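PDB 3AY8: glutathione S-transferase from Bombyx mori, which probably catalyses the transfer of glutathione to electrophilic substrates, working as a homodimer of the cytosolic glutathione transferase fold. Local coordinates for residues A[105-110]-A[135-140]; A[144-149]-A[180-185]. All blocks are in the same frame, centred on the assembly; numbering follows the deposited sequence. Where two conformers were deposited one is given.

Contact 1 (A[105-110]-A[135-140]); sequences ASLYVK and NSTLSF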
loop_
_atom_site.group_PDB
_atom_site.type_symbol
_atom_site.label_atom_id
_atom_site.label_comp_id
_atom_site.label_asym_id
_atom_site.label_seq_id
_atom_site.Cartn_x
_atom_site.Cartn_y
_atom_site.Cartn_z
ATOM N N ALA A 105 1.385 1.632 2.574
ATOM C CA ALA A 105 2.119 0.603 3.328
ATOM C C ALA A 105 2.782 1.096 4.613
ATOM O O ALA A 105 3.105 0.285 5.488
ATOM C CB ALA A 105 3.178 -0.065 2.430
ATOM N N SER A 106 3.035 2.404 4.712
ATOM C CA SER A 106 3.762 2.947 5.876
ATOM C C SER A 106 2.967 4.028 6.598
ATOM O O SER A 106 2.713 3.924 7.794
ATOM C CB SER A 106 5.127 3.536 5.456
ATOM O OG SER A 106 5.957 2.529 4.929
ATOM N N LEU A 107 2.571 5.058 5.863
ATOM C CA LEU A 107 1.978 6.232 6.493
ATOM C C LEU A 107 0.606 5.953 7.091
ATOM O O LEU A 107 0.427 6.058 8.309
ATOM C CB LEU A 107 1.957 7.437 5.543
ATOM C CG LEU A 107 1.398 8.776 6.066
ATOM C CD1 LEU A 107 2.088 9.268 7.347
ATOM C CD2 LEU A 107 1.496 9.827 4.996
ATOM N N TYR A 108 -0.369 5.618 6.257
ATOM C CA TYR A 108 -1.718 5.484 6.787
ATOM C C TYR A 108 -1.842 4.267 7.695
ATOM O O TYR A 108 -2.634 4.271 8.633
ATOM C CB TYR A 108 -2.817 5.487 5.709
ATOM C CG TYR A 108 -4.179 5.645 6.380
ATOM C CD1 TYR A 108 -4.532 6.865 6.967
ATOM C CD2 TYR A 108 -5.053 4.562 6.526
ATOM C CE1 TYR A 108 -5.742 7.032 7.623
ATOM C CE2 TYR A 108 -6.290 4.712 7.201
ATOM C CZ TYR A 108 -6.612 5.961 7.740
ATOM O OH TYR A 108 -7.804 6.167 8.403
ATOM N N VAL A 109 -1.052 3.238 7.404
ATOM C CA VAL A 109 -0.960 2.040 8.230
ATOM C C VAL A 109 -0.610 2.384 9.693
ATOM O O VAL A 109 -1.198 1.838 10.624
ATOM C CB VAL A 109 0.104 1.060 7.636
ATOM C CG1 VAL A 109 0.612 0.062 8.687
ATOM C CG2 VAL A 109 -0.480 0.340 6.446
ATOM N N LYS A 110 0.341 3.293 9.874
ATOM C CA LYS A 110 0.819 3.657 11.208
ATOM C C LYS A 110 -0.102 4.657 11.919
ATOM O O LYS A 110 -0.195 4.654 13.140
ATOM C CB LYS A 110 2.250 4.179 11.120
ATOM C CG LYS A 110 3.262 3.062 10.833
ATOM C CD LYS A 110 4.666 3.613 10.624
ATOM C CE LYS A 110 5.578 2.534 9.986
ATOM N NZ LYS A 110 6.991 2.975 10.120
ATOM N N ASN A 135 6.505 8.393 13.755
ATOM C CA ASN A 135 7.512 9.449 13.624
ATOM C C ASN A 135 8.675 9.078 12.700
ATOM O O ASN A 135 9.172 9.922 11.963
ATOM C CB ASN A 135 7.987 9.918 15.013
ATOM C CG ASN A 135 7.042 10.950 15.638
ATOM O OD1 ASN A 135 6.975 11.102 16.867
ATOM N ND2 ASN A 135 6.317 11.666 14.800
ATOM N N SER A 136 9.068 7.801 12.689
ATOM C CA SER A 136 10.075 7.327 11.746
ATOM C C SER A 136 9.603 7.448 10.278
ATOM O O SER A 136 10.388 7.803 9.371
ATOM C CB SER A 136 10.449 5.875 12.075
ATOM O OG SER A 136 11.160 5.296 10.995
ATOM N N THR A 137 8.321 7.159 10.052
ATOM C CA THR A 137 7.721 7.316 8.725
ATOM C C THR A 137 7.567 8.790 8.370
ATOM O O THR A 137 7.837 9.189 7.235
ATOM C CB THR A 137 6.395 6.533 8.619
ATOM O OG1 THR A 137 6.721 5.141 8.562
ATOM C CG2 THR A 137 5.612 6.914 7.339
ATOM N N LEU A 138 7.193 9.615 9.355
ATOM C CA LEU A 138 7.156 11.068 9.110
ATOM C C LEU A 138 8.517 11.636 8.717
ATOM O O LEU A 138 8.609 12.551 7.894
ATOM C CB LEU A 138 6.590 11.828 10.320
ATOM C CG LEU A 138 5.129 11.512 10.693
ATOM C CD1 LEU A 138 4.641 12.453 11.791
ATOM C CD2 LEU A 138 4.214 11.570 9.454
ATOM N N SER A 139 9.576 11.107 9.326
ATOM C CA SER A 139 10.925 11.577 9.032
ATOM C C SER A 139 11.302 11.343 7.570
ATOM O O SER A 139 11.920 12.192 6.942
ATOM C CB SER A 139 11.941 10.915 9.972
ATOM O OG SER A 139 13.241 11.376 9.661
ATOM N N PHE A 140 10.908 10.185 7.045
ATOM C CA PHE A 140 11.088 9.833 5.642
ATOM C C PHE A 140 10.317 10.791 4.740
ATOM O O PHE A 140 10.857 11.281 3.753
ATOM C CB PHE A 140 10.606 8.408 5.400
ATOM C CG PHE A 140 11.702 7.418 5.196
ATOM C CD1 PHE A 140 11.980 6.933 3.923
ATOM C CD2 PHE A 140 12.451 6.955 6.275
ATOM C CE1 PHE A 140 12.998 6.002 3.721
ATOM C CE2 PHE A 140 13.475 6.023 6.088
ATOM C CZ PHE A 140 13.745 5.541 4.812
#

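Contact 2 (A[144-149]-A[180-185]); sequences FLEKTK and FPNIQR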
loop_
_atom_site.group_PDB
_atom_site.type_symbol
_atom_site.label_atom_id
_atom_site.label_comp_id
_atom_site.label_asym_id
_atom_site.label_seq_id
_atom_site.Cartn_x
_atom_site.Cartn_y
_atom_site.Cartn_z
ATOM N N PHE A 144 11.554 13.355 1.705
ATOM C CA PHE A 144 10.968 13.494 0.351
ATOM C C PHE A 144 10.800 14.975 0.015
ATOM O O PHE A 144 11.133 15.421 -1.084
ATOM C CB PHE A 144 9.579 12.829 0.230
ATOM C CG PHE A 144 9.556 11.351 0.527
ATOM C CD1 PHE A 144 10.700 10.561 0.402
ATOM C CD2 PHE A 144 8.366 10.743 0.889
ATOM C CE1 PHE A 144 10.652 9.185 0.688
ATOM C CE2 PHE A 144 8.305 9.385 1.158
ATOM C CZ PHE A 144 9.446 8.608 1.069
ATOM N N LEU A 145 10.294 15.727 0.986
ATOM C CA LEU A 145 9.949 17.135 0.803
ATOM C C LEU A 145 11.139 18.099 0.967
ATOM O O LEU A 145 10.965 19.314 0.925
ATOM C CB LEU A 145 8.811 17.507 1.756
ATOM C CG LEU A 145 7.470 16.836 1.455
ATOM C CD1 LEU A 145 6.561 16.907 2.666
ATOM C CD2 LEU A 145 6.801 17.458 0.214
ATOM N N GLU A 146 12.332 17.549 1.166
ATOM C CA GLU A 146 13.563 18.342 1.196
ATOM C C GLU A 146 14.038 18.574 -0.236
ATOM O O GLU A 146 14.575 19.633 -0.560
ATOM C CB GLU A 146 14.654 17.612 1.999
ATOM C CG GLU A 146 16.025 18.328 2.037
ATOM C CD GLU A 146 15.999 19.600 2.855
ATOM O OE1 GLU A 146 15.226 19.676 3.837
ATOM O OE2 GLU A 146 16.751 20.534 2.515
ATOM N N LYS A 147 13.821 17.571 -1.082
ATOM C CA LYS A 147 14.281 17.579 -2.467
ATOM C C LYS A 147 13.368 18.409 -3.367
ATOM O O LYS A 147 13.847 19.231 -4.152
ATOM C CB LYS A 147 14.373 16.141 -2.992
ATOM C CG LYS A 147 15.158 15.200 -2.087
ATOM C CD LYS A 147 15.179 13.770 -2.632
ATOM C CE LYS A 147 16.138 12.887 -1.844
ATOM N NZ LYS A 147 15.677 12.642 -0.444
ATOM N N THR A 148 12.057 18.195 -3.243
ATOM C CA THR A 148 11.065 18.867 -4.095
ATOM C C THR A 148 10.001 19.590 -3.258
ATOM O O THR A 148 9.788 19.254 -2.079
ATOM C CB THR A 148 10.356 17.861 -5.045
ATOM O OG1 THR A 148 9.826 16.771 -4.287
ATOM C CG2 THR A 148 11.317 17.292 -6.100
ATOM N N LYS A 149 9.334 20.567 -3.873
ATOM C CA LYS A 149 8.273 21.332 -3.211
ATOM C C LYS A 149 7.093 20.456 -2.756
ATOM O O LYS A 149 6.582 20.626 -1.650
ATOM C CB LYS A 149 7.765 22.455 -4.123
ATOM C CG LYS A 149 6.817 23.420 -3.413
ATOM C CD LYS A 149 6.280 24.484 -4.356
ATOM C CE LYS A 149 5.403 25.482 -3.605
ATOM N NZ LYS A 149 4.630 26.358 -4.543
ATOM N N PHE A 180 9.757 18.341 11.823
ATOM C CA PHE A 180 9.690 18.160 10.373
ATOM C C PHE A 180 9.275 19.420 9.623
ATOM O O PHE A 180 8.129 19.526 9.170
ATOM C CB PHE A 180 8.784 16.970 10.019
ATOM C CG PHE A 180 9.002 15.761 10.886
ATOM C CD1 PHE A 180 10.227 15.091 10.884
ATOM C CD2 PHE A 180 7.976 15.283 11.700
ATOM C CE1 PHE A 180 10.427 13.970 11.689
ATOM C CE2 PHE A 180 8.161 14.165 12.504
ATOM C CZ PHE A 180 9.393 13.505 12.503
ATOM N N PRO A 181 10.213 20.385 9.474
ATOM C CA PRO A 181 9.861 21.662 8.850
ATOM C C PRO A 181 9.370 21.533 7.401
ATOM O O PRO A 181 8.570 22.358 6.961
ATOM C CB PRO A 181 11.173 22.487 8.917
ATOM C CG PRO A 181 12.260 21.507 9.221
ATOM C CD PRO A 181 11.607 20.370 9.971
ATOM N N ASN A 182 9.837 20.520 6.671
ATOM C CA ASN A 182 9.396 20.322 5.272
ATOM C C ASN A 182 7.930 19.898 5.145
ATOM O O ASN A 182 7.238 20.343 4.233
ATOM C CB ASN A 182 10.324 19.363 4.512
ATOM C CG ASN A 182 11.770 19.867 4.457
ATOM O OD1 ASN A 182 12.020 21.069 4.343
ATOM N ND2 ASN A 182 12.717 18.948 4.537
ATOM N N ILE A 183 7.473 19.045 6.062
ATOM C CA ILE A 183 6.045 18.708 6.178
ATOM C C ILE A 183 5.228 19.949 6.556
ATOM O O ILE A 183 4.147 20.181 6.005
ATOM C CB ILE A 183 5.763 17.559 7.206
ATOM C CG1 ILE A 183 6.568 16.289 6.852
ATOM C CG2 ILE A 183 4.245 17.235 7.252
ATOM C CD1 ILE A 183 6.384 15.121 7.824
ATOM N N GLN A 184 5.736 20.739 7.503
ATOM C CA GLN A 184 5.060 21.990 7.901
ATOM C C GLN A 184 4.846 22.923 6.712
ATOM O O GLN A 184 3.768 23.481 6.549
ATOM C CB GLN A 184 5.836 22.716 9.010
ATOM C CG GLN A 184 5.838 21.973 10.338
ATOM C CD GLN A 184 6.594 22.711 11.416
ATOM O OE1 GLN A 184 7.779 23.010 11.271
ATOM N NE2 GLN A 184 5.918 22.989 12.517
ATOM N N ARG A 185 5.869 23.063 5.871
ATOM C CA ARG A 185 5.779 23.878 4.657
ATOM C C ARG A 185 4.740 23.297 3.683
ATOM O O ARG A 185 3.874 24.006 3.154
ATOM C CB ARG A 185 7.144 23.932 3.966
ATOM C CG ARG A 185 7.146 24.695 2.623
ATOM C CD ARG A 185 8.346 24.326 1.751
ATOM N NE ARG A 185 8.148 23.060 1.036
ATOM C CZ ARG A 185 8.977 22.015 1.067
ATOM N NH1 ARG A 185 10.097 22.054 1.789
ATOM N NH2 ARG A 185 8.689 20.921 0.363
HETATM O O HOH W 1 5.651 22.526 0.014
#

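Contact 1 (A[105-110]-A[135-140])
Leu107 and Thr137 lie nearest each other across two helical segments, their CA atoms 6.3 Å apart; the axes of 105-110 and 135-140 run mainly antiparallel, with their N-to-C directions 139° apart. Closest approach of the axes is 9.4 Å, and a wider pi-type turn at 105-107 includes Leu107. Thr137 supplies the wedge. Its CG2, anti to the backbone N, rests against the backbone of the other helix, 3.8 Å from Leu107 CA, while its OG1 is turned to Lys110. The lysine chain, extended beyond CG, passes obliquely across the threonine, so that CD and CE also lie close to OG1 before NZ donates a hydrogen bond of 2.7 Å to Thr137 OG1. In the all-helical C-terminal domain of this glutathione transferase the contact pairs helices 90-120 and 128-147, two long neighbours in the chain. A salt bridge to Asp133, one turn before Thr137, gives the same ammonium a second partner and probably balances its charge. Ser106 adds its CB, 3.8 Å from Thr137 OG1. Leu107 and Leu138 cross at about a right angle, with Leu107 CD1 3.8 Å from Leu138 CD2; Ile163 and Met167 of helix 158-173 continue this apolar layer.

Contact 2 (A[144-149]-A[180-185])
Arg185 presents the end of its guanidinium to Leu145 O, gripping that one oxygen with both NH1 and NH2. The oxygen lies almost in the guanidinium plane, yet the two donors reach it differently: NH2, at 2.8 Å from Leu145 O, is in the carbonyl plane on a lone pair, whereas NH1, at 3.0 Å from Leu145 O, is tilted 20° from it. The same NH2 also donates to Lys149 O at 2.9 Å, coming from above that carbonyl's plane, and a water accepting from Arg185 NE and donating to Lys149 O closes a further bridge. A bend at chi3 (80°) turns NE off the line of the chain. Asn182 O sits over the centre of one guanidinium face. In this all-helical C-terminal domain, the side chain thus ties helix 181-190 to the last turn of helix 128-147 and the loop that follows it. Asn182 and Glu146 meet obliquely, their amide and carboxylate planes 56° apart; Asn182 ND2 donates to the anti side of Glu146 OE1 at 2.7 Å. Leu145 packs its CB 3.7 Å from Asn182 CB and directs CD1 to Ile183, 4.2 Å from Ile183 CG1. Val151 and Trp186 border the same leucine.

How the contacts relate
From the N terminus, the chain passes through the four-stranded sheet of the thioredoxin-like domain before entering helix 90-120, where contact 1 begins. It closes on helix 128-147, enclosing the end of helix 90-120, the connection 121-127 and the first turns of helix 128-147. Contact 2 opens further along that same helix and closes at 180-185, enclosing helix 158-173. The two loops follow in series, neither nested nor crossed, with centres about 15 Å apart. They nevertheless touch: Phe180 packs against Asn135, Leu138 and Ser139, and Ile183 reaches Leu138. Helix 128-147, shared by both contacts, therefore joins helix 90-120 to helix 181-190.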